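Local coordinates for protein sesquisabinene B synthase 2 (Santalum album, PDB 6A2D) that probably cyclises farnesyl diphosphate to the sesquiterpene sesquisabinene B, with magnesium or manganese ions as cofactor, at residues Tyr286-Gly291 against Arg530-Phe535; Cys453-Ile458 against Met502-Leu507; Ile459-Thr464 against Leu475-Cys480. All coordinates share one frame; numbering follows the deposited sequence.

Interaction 1: residues Tyr286-Gly291 against Arg530-Phe535; sequences YMYAIG and RGSHFF. With 6R2 ([bis(chloranyl)-[oxidanyl-[(2~{E},6~{E})-3,7,11-trimethyldodeca-2,6,10-trienoxy]phosphoryl]methyl]phosphonic acid), chain C.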
loop_
_atom_site.group_PDB
_atom_site.type_symbol
_atom_site.label_atom_id
_atom_site.label_comp_id
_atom_site.label_asym_id
_atom_site.label_seq_id
_atom_site.Cartn_x
_atom_site.Cartn_y
_atom_site.Cartn_z
ATOM N N TYR A 286 9.144 5.880 12.280
ATOM C CA TYR A 286 7.771 5.724 12.825
ATOM C C TYR A 286 7.764 6.078 14.318
ATOM O O TYR A 286 6.897 6.864 14.752
ATOM C CB TYR A 286 7.200 4.336 12.584
ATOM C CG TYR A 286 5.787 4.218 13.076
ATOM C CD1 TYR A 286 4.763 4.856 12.434
ATOM C CD2 TYR A 286 5.513 3.607 14.289
ATOM C CE1 TYR A 286 3.466 4.809 12.923
ATOM C CE2 TYR A 286 4.225 3.562 14.796
ATOM C CZ TYR A 286 3.194 4.128 14.091
ATOM O OH TYR A 286 1.920 4.100 14.593
ATOM N N MET A 287 8.787 5.673 15.057
ATOM C CA MET A 287 8.872 6.004 16.500
ATOM C C MET A 287 8.966 7.528 16.697
ATOM O O MET A 287 8.423 8.012 17.670
ATOM C CB MET A 287 10.058 5.296 17.156
ATOM C CG MET A 287 9.772 3.790 17.319
ATOM S SD MET A 287 11.123 2.929 18.125
ATOM C CE MET A 287 11.112 3.706 19.733
ATOM N N TYR A 288 9.666 8.226 15.816
ATOM C CA TYR A 288 9.803 9.697 15.792
ATOM C C TYR A 288 8.451 10.304 15.450
ATOM O O TYR A 288 8.032 11.225 16.125
ATOM C CB TYR A 288 10.837 10.108 14.745
ATOM C CG TYR A 288 11.806 11.166 15.169
ATOM C CD1 TYR A 288 11.377 12.428 15.516
ATOM C CD2 TYR A 288 13.165 10.928 15.116
ATOM C CE1 TYR A 288 12.274 13.426 15.840
ATOM C CE2 TYR A 288 14.082 11.920 15.422
ATOM C CZ TYR A 288 13.637 13.173 15.794
ATOM O OH TYR A 288 14.544 14.176 16.095
ATOM N N ALA A 289 7.792 9.759 14.428
ATOM C CA ALA A 289 6.468 10.237 13.988
ATOM C C ALA A 289 5.498 10.231 15.191
ATOM O O ALA A 289 4.713 11.175 15.301
ATOM C CB ALA A 289 5.976 9.399 12.830
ATOM N N ILE A 290 5.486 9.165 16.006
ATOM C CA ILE A 290 4.598 9.039 17.203
ATOM C C ILE A 290 4.869 10.206 18.166
ATOM O O ILE A 290 3.929 10.663 18.837
ATOM C CB ILE A 290 4.754 7.661 17.867
ATOM C CG1 ILE A 290 4.013 6.606 17.037
ATOM C CG2 ILE A 290 4.266 7.707 19.311
ATOM C CD1 ILE A 290 4.248 5.199 17.517
ATOM N N GLY A 291 6.098 10.695 18.231
ATOM C CA GLY A 291 6.407 11.933 18.971
ATOM C C GLY A 291 5.841 13.179 18.302
ATOM O O GLY A 291 5.328 14.076 19.011
ATOM N N ARG A 530 10.325 18.221 20.479
ATOM C CA ARG A 530 10.210 17.265 21.616
ATOM C C ARG A 530 10.710 15.870 21.190
ATOM O O ARG A 530 11.463 15.234 21.976
ATOM C CB ARG A 530 8.752 17.262 22.047
ATOM C CG ARG A 530 8.321 18.574 22.695
ATOM C CD ARG A 530 6.817 18.668 22.882
ATOM N NE ARG A 530 6.473 19.778 23.775
ATOM C CZ ARG A 530 5.260 20.317 23.880
ATOM N NH1 ARG A 530 4.249 19.871 23.134
ATOM N NH2 ARG A 530 5.051 21.280 24.773
ATOM N N GLY A 531 10.335 15.407 19.990
ATOM C CA GLY A 531 10.879 14.165 19.435
ATOM C C GLY A 531 12.398 14.184 19.433
ATOM O O GLY A 531 13.029 13.203 19.872
ATOM N N SER A 532 12.990 15.267 18.967
ATOM C CA SER A 532 14.461 15.416 18.919
ATOM C C SER A 532 15.069 15.313 20.319
ATOM O O SER A 532 16.096 14.653 20.455
ATOM C CB SER A 532 14.839 16.696 18.226
ATOM O OG SER A 532 14.325 16.678 16.900
ATOM N N HIS A 533 14.568 16.051 21.282
ATOM C CA HIS A 533 15.089 16.008 22.676
ATOM C C HIS A 533 15.053 14.569 23.182
ATOM O O HIS A 533 16.032 14.124 23.746
ATOM C CB HIS A 533 14.255 16.860 23.635
ATOM C CG HIS A 533 14.520 18.319 23.540
ATOM N ND1 HIS A 533 15.758 18.850 23.745
ATOM C CD2 HIS A 533 13.700 19.343 23.256
ATOM C CE1 HIS A 533 15.691 20.151 23.671
ATOM N NE2 HIS A 533 14.437 20.486 23.325
ATOM N N PHE A 534 13.959 13.866 22.920
ATOM C CA PHE A 534 13.674 12.553 23.541
ATOM C C PHE A 534 14.607 11.523 22.926
ATOM O O PHE A 534 15.186 10.705 23.677
ATOM C CB PHE A 534 12.204 12.181 23.357
ATOM C CG PHE A 534 11.830 10.922 24.080
ATOM C CD1 PHE A 534 11.971 10.842 25.453
ATOM C CD2 PHE A 534 11.334 9.833 23.385
ATOM C CE1 PHE A 534 11.665 9.673 26.119
ATOM C CE2 PHE A 534 11.022 8.671 24.056
ATOM C CZ PHE A 534 11.163 8.608 25.423
ATOM N N PHE A 535 14.772 11.581 21.602
ATOM C CA PHE A 535 15.586 10.607 20.854
ATOM C C PHE A 535 17.073 10.978 20.798
ATOM O O PHE A 535 17.865 10.167 20.279
ATOM C CB PHE A 535 14.960 10.361 19.479
ATOM C CG PHE A 535 13.706 9.547 19.581
ATOM C CD1 PHE A 535 13.746 8.247 20.079
ATOM C CD2 PHE A 535 12.488 10.084 19.252
ATOM C CE1 PHE A 535 12.579 7.514 20.218
ATOM C CE2 PHE A 535 11.323 9.335 19.358
ATOM C CZ PHE A 535 11.377 8.047 19.832
HETATM O OAG 6R2 C . 23.699 15.592 9.287
HETATM P PAY 6R2 C . 23.867 14.040 9.405
HETATM O OAH 6R2 C . 25.218 13.713 10.293
HETATM O OAE 6R2 C . 23.847 13.236 8.101
HETATM C CAX 6R2 C . 22.490 13.404 10.387
HETATM CL CLJ 6R2 C . 21.070 13.688 9.395
HETATM CL CLK 6R2 C . 22.318 14.284 11.907
HETATM P PAZ 6R2 C . 22.643 11.584 10.732
HETATM O OAI 6R2 C . 23.483 11.503 12.100
HETATM O OAF 6R2 C . 23.237 10.879 9.529
HETATM O OAT 6R2 C . 21.121 11.041 10.966
HETATM C CAQ 6R2 C . 20.512 10.871 12.224
HETATM C CAN 6R2 C . 19.550 12.025 12.357
HETATM C CAW 6R2 C . 18.038 11.832 12.345
HETATM C CAD 6R2 C . 17.441 10.418 12.402
HETATM C CAS 6R2 C . 17.134 13.057 12.579
HETATM C CAP 6R2 C . 16.187 13.187 11.418
HETATM C CAM 6R2 C . 15.086 12.178 11.746
HETATM C CAV 6R2 C . 14.168 11.634 10.693
HETATM C CAC 6R2 C . 14.364 12.002 9.222
HETATM C CAR 6R2 C . 13.189 10.598 11.107
HETATM C CAO 6R2 C . 11.814 10.996 10.745
HETATM C CAL 6R2 C . 11.278 11.989 11.708
HETATM C CAU 6R2 C . 9.776 12.279 11.761
HETATM C CAB 6R2 C . 8.717 11.523 10.995
HETATM C CAA 6R2 C . 9.297 13.351 12.693
#
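The helical segments that bring M287 and Y288 against G531, S532 and F535 cross steeply, nearer perpendicular than antiparallel, with 128° between their directions and axes 9.1 Å apart at closest approach. G531 leaves room for the tyrosine ring: a side chain there would run into CE1 of Y288. The tyrosine spans the gap with its ring and ends in a short hydrogen bond, Y288 OH to S532 OG (2.6 Å). S532 OG lies in the ring plane at its edge and is also bonded to V528 O, one turn back. A chi1 of -136°, away from the staggered positions, swings the Y288 ring between two apolar neighbours. F535 CD2 lies toward the rim of one face, while CAL of the farnesyl analogue packs over the opposite face, 3.6 Å from Y288 CG. The two aromatic rings meet obliquely, their planes at 37°. F535 also reaches the backbone of the other helix, its CE2 standing 3.6 Å from M287 O, and its CZ touches M287 CB at 4.1 Å. The tyrosine thus forms part of the wall around the prenyl tail in the terpene synthase active-site pocket. Helix 239-270 packs behind Y286 and I290, helix 447-462 lies against S532 and H533, and helix 546-558 covers M287 and F534.

Interaction 2: residues Cys453-Ile458 against Met502-Leu507; sequences CILCRI and MWWKRL. With 6R2 ([bis(chloranyl)-[oxidanyl-[(2~{E},6~{E})-3,7,11-trimethyldodeca-2,6,10-trienoxy]phosphoryl]methyl]phosphonic acid), chain C.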
loop_
_atom_site.group_PDB
_atom_site.type_symbol
_atom_site.label_atom_id
_atom_site.label_comp_id
_atom_site.label_asym_id
_atom_site.label_seq_id
_atom_site.Cartn_x
_atom_site.Cartn_y
_atom_site.Cartn_z
ATOM N N CYS A 453 13.072 23.924 13.138
ATOM C CA CYS A 453 14.103 23.235 12.320
ATOM C C CYS A 453 15.516 23.432 12.907
ATOM O O CYS A 453 16.258 22.468 12.958
ATOM C CB CYS A 453 13.966 23.629 10.850
ATOM S SG CYS A 453 12.309 23.370 10.169
ATOM N N ILE A 454 15.851 24.657 13.309
ATOM C CA ILE A 454 17.184 24.935 13.914
ATOM C C ILE A 454 17.292 24.104 15.200
ATOM O O ILE A 454 18.317 23.484 15.400
ATOM C CB ILE A 454 17.392 26.444 14.164
ATOM C CG1 ILE A 454 17.551 27.227 12.864
ATOM C CG2 ILE A 454 18.572 26.690 15.077
ATOM C CD1 ILE A 454 17.859 28.682 13.064
ATOM N N LEU A 455 16.223 24.101 15.990
ATOM C CA LEU A 455 16.194 23.323 17.262
ATOM C C LEU A 455 16.445 21.852 16.962
ATOM O O LEU A 455 17.355 21.235 17.608
ATOM C CB LEU A 455 14.845 23.539 17.940
ATOM C CG LEU A 455 14.785 24.739 18.866
ATOM C CD1 LEU A 455 13.357 25.024 19.255
ATOM C CD2 LEU A 455 15.658 24.514 20.086
ATOM N N CYS A 456 15.734 21.279 15.990
ATOM C CA CYS A 456 15.914 19.849 15.681
ATOM C C CYS A 456 17.383 19.532 15.317
ATOM O O CYS A 456 17.886 18.431 15.699
ATOM C CB CYS A 456 14.968 19.410 14.583
ATOM S SG CYS A 456 13.242 19.425 15.121
ATOM N N ARG A 457 18.039 20.410 14.541
ATOM C CA ARG A 457 19.442 20.265 14.117
ATOM C C ARG A 457 20.362 20.432 15.308
ATOM O O ARG A 457 21.185 19.558 15.537
ATOM C CB ARG A 457 19.803 21.285 13.034
ATOM C CG ARG A 457 21.292 21.419 12.772
ATOM C CD ARG A 457 21.970 20.090 12.546
ATOM N NE ARG A 457 21.593 19.449 11.294
ATOM C CZ ARG A 457 22.052 18.288 10.890
ATOM N NH1 ARG A 457 22.851 17.597 11.683
ATOM N NH2 ARG A 457 21.692 17.809 9.704
ATOM N N ILE A 458 20.182 21.462 16.094
ATOM C CA ILE A 458 21.126 21.717 17.216
ATOM C C ILE A 458 20.955 20.596 18.255
ATOM O O ILE A 458 21.947 20.130 18.809
ATOM C CB ILE A 458 20.865 23.111 17.786
ATOM C CG1 ILE A 458 21.535 24.170 16.909
ATOM C CG2 ILE A 458 21.319 23.219 19.214
ATOM C CD1 ILE A 458 21.097 25.550 17.297
ATOM N N MET A 502 17.193 29.681 23.960
ATOM C CA MET A 502 16.760 30.913 23.239
ATOM C C MET A 502 15.713 30.570 22.180
ATOM O O MET A 502 14.675 31.212 22.135
ATOM C CB MET A 502 17.950 31.613 22.585
ATOM C CG MET A 502 17.527 32.855 21.840
ATOM S SD MET A 502 17.145 32.510 20.120
ATOM C CE MET A 502 18.776 32.021 19.559
ATOM N N TRP A 503 15.934 29.561 21.349
ATOM C CA TRP A 503 14.956 29.240 20.267
ATOM C C TRP A 503 13.657 28.689 20.848
ATOM O O TRP A 503 12.564 29.074 20.366
ATOM C CB TRP A 503 15.563 28.295 19.240
ATOM C CG TRP A 503 16.542 28.935 18.312
ATOM C CD1 TRP A 503 17.874 28.696 18.183
ATOM C CD2 TRP A 503 16.195 29.854 17.265
ATOM N NE1 TRP A 503 18.396 29.470 17.176
ATOM C CE2 TRP A 503 17.396 30.228 16.638
ATOM C CE3 TRP A 503 15.016 30.528 16.936
ATOM C CZ2 TRP A 503 17.420 31.120 15.577
ATOM C CZ3 TRP A 503 15.049 31.421 15.882
ATOM C CH2 TRP A 503 16.230 31.703 15.219
ATOM N N TRP A 504 13.719 27.965 21.973
ATOM C CA TRP A 504 12.483 27.575 22.687
ATOM C C TRP A 504 11.704 28.805 23.125
ATOM O O TRP A 504 10.488 28.780 23.050
ATOM C CB TRP A 504 12.781 26.653 23.885
ATOM C CG TRP A 504 12.583 25.197 23.580
ATOM C CD1 TRP A 504 13.558 24.270 23.413
ATOM C CD2 TRP A 504 11.350 24.518 23.381
ATOM N NE1 TRP A 504 13.007 23.057 23.140
ATOM C CE2 TRP A 504 11.656 23.161 23.157
ATOM C CE3 TRP A 504 9.999 24.894 23.479
ATOM C CZ2 TRP A 504 10.680 22.195 22.964
ATOM C CZ3 TRP A 504 9.027 23.936 23.278
ATOM C CH2 TRP A 504 9.361 22.597 23.038
ATOM N N LYS A 505 12.366 29.792 23.698
ATOM C CA LYS A 505 11.670 31.054 24.085
ATOM C C LYS A 505 10.913 31.665 22.898
ATOM O O LYS A 505 9.779 32.155 23.098
ATOM C CB LYS A 505 12.696 32.028 24.662
ATOM C CG LYS A 505 13.189 31.634 26.055
ATOM C CD LYS A 505 14.371 32.432 26.495
ATOM C CE LYS A 505 15.162 31.752 27.585
ATOM N NZ LYS A 505 16.112 32.686 28.215
ATOM N N ARG A 506 11.492 31.642 21.699
ATOM C CA ARG A 506 10.828 32.232 20.486
ATOM C C ARG A 506 9.662 31.356 20.091
ATOM O O ARG A 506 8.530 31.873 19.824
ATOM C CB ARG A 506 11.902 32.398 19.408
ATOM C CG ARG A 506 13.046 33.231 19.919
ATOM C CD ARG A 506 13.925 33.915 18.898
ATOM N NE ARG A 506 13.306 35.119 18.439
ATOM C CZ ARG A 506 13.892 36.005 17.637
ATOM N NH1 ARG A 506 15.163 35.848 17.278
ATOM N NH2 ARG A 506 13.198 37.050 17.225
ATOM N N LEU A 507 9.869 30.041 20.143
ATOM C CA LEU A 507 8.772 29.076 19.893
ATOM C C LEU A 507 7.599 29.401 20.813
ATOM O O LEU A 507 6.438 29.462 20.330
ATOM C CB LEU A 507 9.279 27.662 20.175
ATOM C CG LEU A 507 9.589 26.736 19.020
ATOM C CD1 LEU A 507 9.568 25.292 19.525
ATOM C CD2 LEU A 507 8.661 26.919 17.835
HETATM O OAG 6R2 C . 23.699 15.592 9.287
HETATM P PAY 6R2 C . 23.867 14.040 9.405
HETATM O OAH 6R2 C . 25.218 13.713 10.293
HETATM O OAE 6R2 C . 23.847 13.236 8.101
HETATM C CAX 6R2 C . 22.490 13.404 10.387
HETATM CL CLJ 6R2 C . 21.070 13.688 9.395
HETATM CL CLK 6R2 C . 22.318 14.284 11.907
HETATM P PAZ 6R2 C . 22.643 11.584 10.732
HETATM O OAI 6R2 C . 23.483 11.503 12.100
HETATM O OAF 6R2 C . 23.237 10.879 9.529
HETATM O OAT 6R2 C . 21.121 11.041 10.966
HETATM C CAQ 6R2 C . 20.512 10.871 12.224
HETATM C CAN 6R2 C . 19.550 12.025 12.357
HETATM C CAW 6R2 C . 18.038 11.832 12.345
HETATM C CAD 6R2 C . 17.441 10.418 12.402
HETATM C CAS 6R2 C . 17.134 13.057 12.579
HETATM C CAP 6R2 C . 16.187 13.187 11.418
HETATM C CAM 6R2 C . 15.086 12.178 11.746
HETATM C CAV 6R2 C . 14.168 11.634 10.693
HETATM C CAC 6R2 C . 14.364 12.002 9.222
HETATM C CAR 6R2 C . 13.189 10.598 11.107
HETATM C CAO 6R2 C . 11.814 10.996 10.745
HETATM C CAL 6R2 C . 11.278 11.989 11.708
HETATM C CAU 6R2 C . 9.776 12.279 11.761
HETATM C CAB 6R2 C . 8.717 11.523 10.995
HETATM C CAA 6R2 C . 9.297 13.351 12.693
#
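Both indole rings of W503 and W504 receive aliphatic groups from the facing helix over their faces. On W503, I454 CD1 sits toward the rim of one face, 3.5 Å from CZ2, while M502 CE occupies the opposite face. The other branch of the isoleucine, CG2, makes a CH-pi contact with the five-membered ring, 3.9 Å from its centroid. W504 takes L455 CD1 almost squarely above its five-membered ring, 11° off the normal, with L507 CD1 on the same face; its NE1 is hydrogen-bonded to H533 NE2. L455 fills the space between the two tryptophans: its CG rests 3.7 Å from W503 CB, and its CD1 touches L507 CD1 at 3.8 Å. The helices are antiparallel neighbours at 151°, their axes 10.1 Å apart, within the all-helical class I terpene synthase fold, in which a bundle of helices surrounds the substrate pocket. The remote side of helix 453-458 belongs to that pocket. There R457, with CG anti to its backbone nitrogen (chi1 167°) and its chain bent twice, turns the edge of its guanidinium to one phosphonate oxygen, so that NH2 (3.0 Å) and NH1 (3.2 Å) both donate to OAG of the farnesyl analogue. A leucine in place of R457 would probably leave that oxygen without both of its guanidinium donors and D461 without its salt-bridge partner. NE donates to A413 O, while Y409 and L410 of helix 406-416 pack along the arginine chain.

Interaction 3: residues Ile459-Thr464 against Leu475-Cys480; sequences INDLGT and LKSIQC. With 6R2 ([bis(chloranyl)-[oxidanyl-[(2~{E},6~{E})-3,7,11-trimethyldodeca-2,6,10-trienoxy]phosphoryl]methyl]phosphonic acid), chain C.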
loop_
_atom_site.group_PDB
_atom_site.type_symbol
_atom_site.label_atom_id
_atom_site.label_comp_id
_atom_site.label_asym_id
_atom_site.label_seq_id
_atom_site.Cartn_x
_atom_site.Cartn_y
_atom_site.Cartn_z
ATOM N N ILE A 459 19.725 20.189 18.517
ATOM C CA ILE A 459 19.476 19.111 19.519
ATOM C C ILE A 459 20.160 17.825 19.058
ATOM O O ILE A 459 20.816 17.161 19.874
ATOM C CB ILE A 459 17.977 18.917 19.741
ATOM C CG1 ILE A 459 17.379 20.126 20.455
ATOM C CG2 ILE A 459 17.729 17.618 20.510
ATOM C CD1 ILE A 459 15.873 20.194 20.356
ATOM N N ASN A 460 20.006 17.454 17.793
ATOM C CA ASN A 460 20.684 16.269 17.217
ATOM C C ASN A 460 22.206 16.419 17.387
ATOM O O ASN A 460 22.842 15.442 17.825
ATOM C CB ASN A 460 20.315 16.104 15.755
ATOM C CG ASN A 460 20.606 14.732 15.206
ATOM O OD1 ASN A 460 21.768 14.367 14.998
ATOM N ND2 ASN A 460 19.541 14.018 14.879
ATOM N N ASP A 461 22.769 17.582 17.072
ATOM C CA ASP A 461 24.236 17.809 17.161
ATOM C C ASP A 461 24.740 17.676 18.610
ATOM O O ASP A 461 25.858 17.229 18.794
ATOM C CB ASP A 461 24.628 19.140 16.526
ATOM C CG ASP A 461 24.507 19.171 15.013
ATOM O OD1 ASP A 461 24.034 18.189 14.438
ATOM O OD2 ASP A 461 24.886 20.182 14.431
ATOM N N LEU A 462 23.927 18.057 19.585
ATOM C CA LEU A 462 24.318 18.004 21.016
ATOM C C LEU A 462 24.303 16.557 21.507
ATOM O O LEU A 462 24.954 16.279 22.497
ATOM C CB LEU A 462 23.331 18.865 21.805
ATOM C CG LEU A 462 23.636 20.357 21.851
ATOM C CD1 LEU A 462 22.498 21.105 22.515
ATOM C CD2 LEU A 462 24.939 20.624 22.579
ATOM N N GLY A 463 23.593 15.678 20.807
ATOM C CA GLY A 463 23.454 14.273 21.234
ATOM C C GLY A 463 24.654 13.407 20.899
ATOM O O GLY A 463 24.643 12.239 21.296
ATOM N N THR A 464 25.653 13.957 20.214
ATOM C CA THR A 464 26.853 13.195 19.790
ATOM C C THR A 464 27.875 13.127 20.922
ATOM O O THR A 464 28.136 14.173 21.527
ATOM C CB THR A 464 27.495 13.839 18.551
ATOM O OG1 THR A 464 27.994 15.134 18.887
ATOM C CG2 THR A 464 26.538 13.972 17.388
ATOM N N LEU A 475 31.906 19.833 10.667
ATOM C CA LEU A 475 30.526 20.121 10.188
ATOM C C LEU A 475 29.490 19.643 11.223
ATOM O O LEU A 475 28.457 19.034 10.817
ATOM C CB LEU A 475 30.306 19.454 8.819
ATOM C CG LEU A 475 31.333 19.779 7.724
ATOM C CD1 LEU A 475 30.748 19.525 6.332
ATOM C CD2 LEU A 475 31.831 21.219 7.829
ATOM N N LYS A 476 29.692 19.954 12.508
ATOM C CA LYS A 476 28.580 19.928 13.490
ATOM C C LYS A 476 28.652 21.197 14.330
ATOM O O LYS A 476 29.712 21.795 14.363
ATOM C CB LYS A 476 28.625 18.639 14.313
ATOM C CG LYS A 476 28.537 17.353 13.500
ATOM C CD LYS A 476 27.132 16.925 13.122
ATOM C CE LYS A 476 27.104 15.558 12.462
ATOM N NZ LYS A 476 25.835 14.827 12.675
ATOM N N SER A 477 27.525 21.586 14.913
ATOM C CA SER A 477 27.307 22.827 15.681
ATOM C C SER A 477 28.501 23.105 16.623
ATOM O O SER A 477 28.975 24.233 16.653
ATOM C CB SER A 477 26.032 22.715 16.475
ATOM O OG SER A 477 24.887 22.661 15.636
ATOM N N ILE A 478 28.857 22.155 17.479
ATOM C CA ILE A 478 29.805 22.407 18.593
ATOM C C ILE A 478 31.166 22.749 17.962
ATOM O O ILE A 478 31.713 23.768 18.305
ATOM C CB ILE A 478 29.862 21.219 19.579
ATOM C CG1 ILE A 478 28.553 21.094 20.370
ATOM C CG2 ILE A 478 31.056 21.354 20.507
ATOM C CD1 ILE A 478 28.441 19.872 21.242
ATOM N N GLN A 479 31.633 21.957 17.005
ATOM C CA GLN A 479 32.964 22.144 16.375
ATOM C C GLN A 479 32.962 23.435 15.543
ATOM O O GLN A 479 33.998 24.137 15.541
ATOM C CB GLN A 479 33.348 20.921 15.545
ATOM C CG GLN A 479 34.784 20.973 15.023
ATOM C CD GLN A 479 35.848 20.967 16.101
ATOM O OE1 GLN A 479 36.625 21.910 16.236
ATOM N NE2 GLN A 479 35.902 19.901 16.878
ATOM N N CYS A 480 31.860 23.754 14.852
ATOM C CA CYS A 480 31.783 25.004 14.061
ATOM C C CYS A 480 31.979 26.186 15.013
ATOM O O CYS A 480 32.711 27.086 14.650
ATOM C CB CYS A 480 30.477 25.168 13.296
ATOM S SG CYS A 480 30.397 24.096 11.853
HETATM O OAG 6R2 C . 23.699 15.592 9.287
HETATM P PAY 6R2 C . 23.867 14.040 9.405
HETATM O OAH 6R2 C . 25.218 13.713 10.293
HETATM O OAE 6R2 C . 23.847 13.236 8.101
HETATM C CAX 6R2 C . 22.490 13.404 10.387
HETATM CL CLJ 6R2 C . 21.070 13.688 9.395
HETATM CL CLK 6R2 C . 22.318 14.284 11.907
HETATM P PAZ 6R2 C . 22.643 11.584 10.732
HETATM O OAI 6R2 C . 23.483 11.503 12.100
HETATM O OAF 6R2 C . 23.237 10.879 9.529
HETATM O OAT 6R2 C . 21.121 11.041 10.966
HETATM C CAQ 6R2 C . 20.512 10.871 12.224
HETATM C CAN 6R2 C . 19.550 12.025 12.357
HETATM C CAW 6R2 C . 18.038 11.832 12.345
HETATM C CAD 6R2 C . 17.441 10.418 12.402
HETATM C CAS 6R2 C . 17.134 13.057 12.579
HETATM C CAP 6R2 C . 16.187 13.187 11.418
HETATM C CAM 6R2 C . 15.086 12.178 11.746
HETATM C CAV 6R2 C . 14.168 11.634 10.693
HETATM C CAC 6R2 C . 14.364 12.002 9.222
HETATM C CAR 6R2 C . 13.189 10.598 11.107
HETATM C CAO 6R2 C . 11.814 10.996 10.745
HETATM C CAL 6R2 C . 11.278 11.989 11.708
HETATM C CAU 6R2 C . 9.776 12.279 11.761
HETATM C CAB 6R2 C . 8.717 11.523 10.995
HETATM C CAA 6R2 C . 9.297 13.351 12.693
HETATM O O HOH W 1 24.102 15.504 14.471
HETATM O O HOH W 2 27.948 19.314 17.595
#
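K476 runs from its backbone past D461 to the bound farnesyl analogue, meeting first the aspartate and then the ligand. CB stands 4.0 Å from D461 OD2. A bend at chi2 (-83°) then carries the chain obliquely across the carboxylate, with CD 3.6 Å from D461 OD1. CE approaches the phosphonate oxygen OAH, and NZ donates to it at 2.7 Å. The ammonium group also donates to a water that in turn gives its hydrogens to D461 OD1 and N460 OD1, so lysine and aspartate, too far apart for a salt bridge, are joined through solvent. D461 OD1 pairs instead with R457 NH1. The other carboxylate oxygen, OD2, accepts from S477 N (3.0 Å, at 164°) and from S477 OG (2.8 Å), the two donors arriving from opposite faces of the carboxylate plane; OD2 is also hydrogen-bonded to Y409 OH of helix 406-416. With this grip the carboxylate receives a backbone N-H at the start of helix 477-485. A second water links D461 O to I478 N, and D461 O also accepts from T464 OG1 (3.0 Å), which fastens the chain as it leaves its helix. N460, D461 and T464 are consistent with the second metal-binding motif of terpene synthases, here NDxxTxxxE; N460 belongs to the site of a second magnesium, and here its OD1 accepts from the water it shares with K476. An apolar touch, L462 CD2 to I478 CD1 at 3.8 Å, finishes the interface. Helix 489-510 packs against both L462 and I478, helix 406-416 lies over K476, S477 and C480, and helix 521-535 backs I459.

How the interactions relate
Helix 447-462 serves both interaction 2 and interaction 3, and helix 521-535 of interaction 1 packs against it, so the three contacts are continuous, and each sends at least one side chain to the same ligand. Interaction 1 lies nearest the centre of the chain and borders the hydrocarbon tail, with aromatic packing and a single hydroxyl-to-hydroxyl hydrogen bond. Interaction 2 is wholly apolar between its helices, its polar arm pointing the other way, to the phosphonate. Interaction 3, farthest from the centre and with several partly exposed residues, is charged and hydrated, as suits the metal-binding end. S532 of interaction 1 packs on C456 of interaction 2, and R457 and K476, from interactions 2 and 3, converge on the same anionic head.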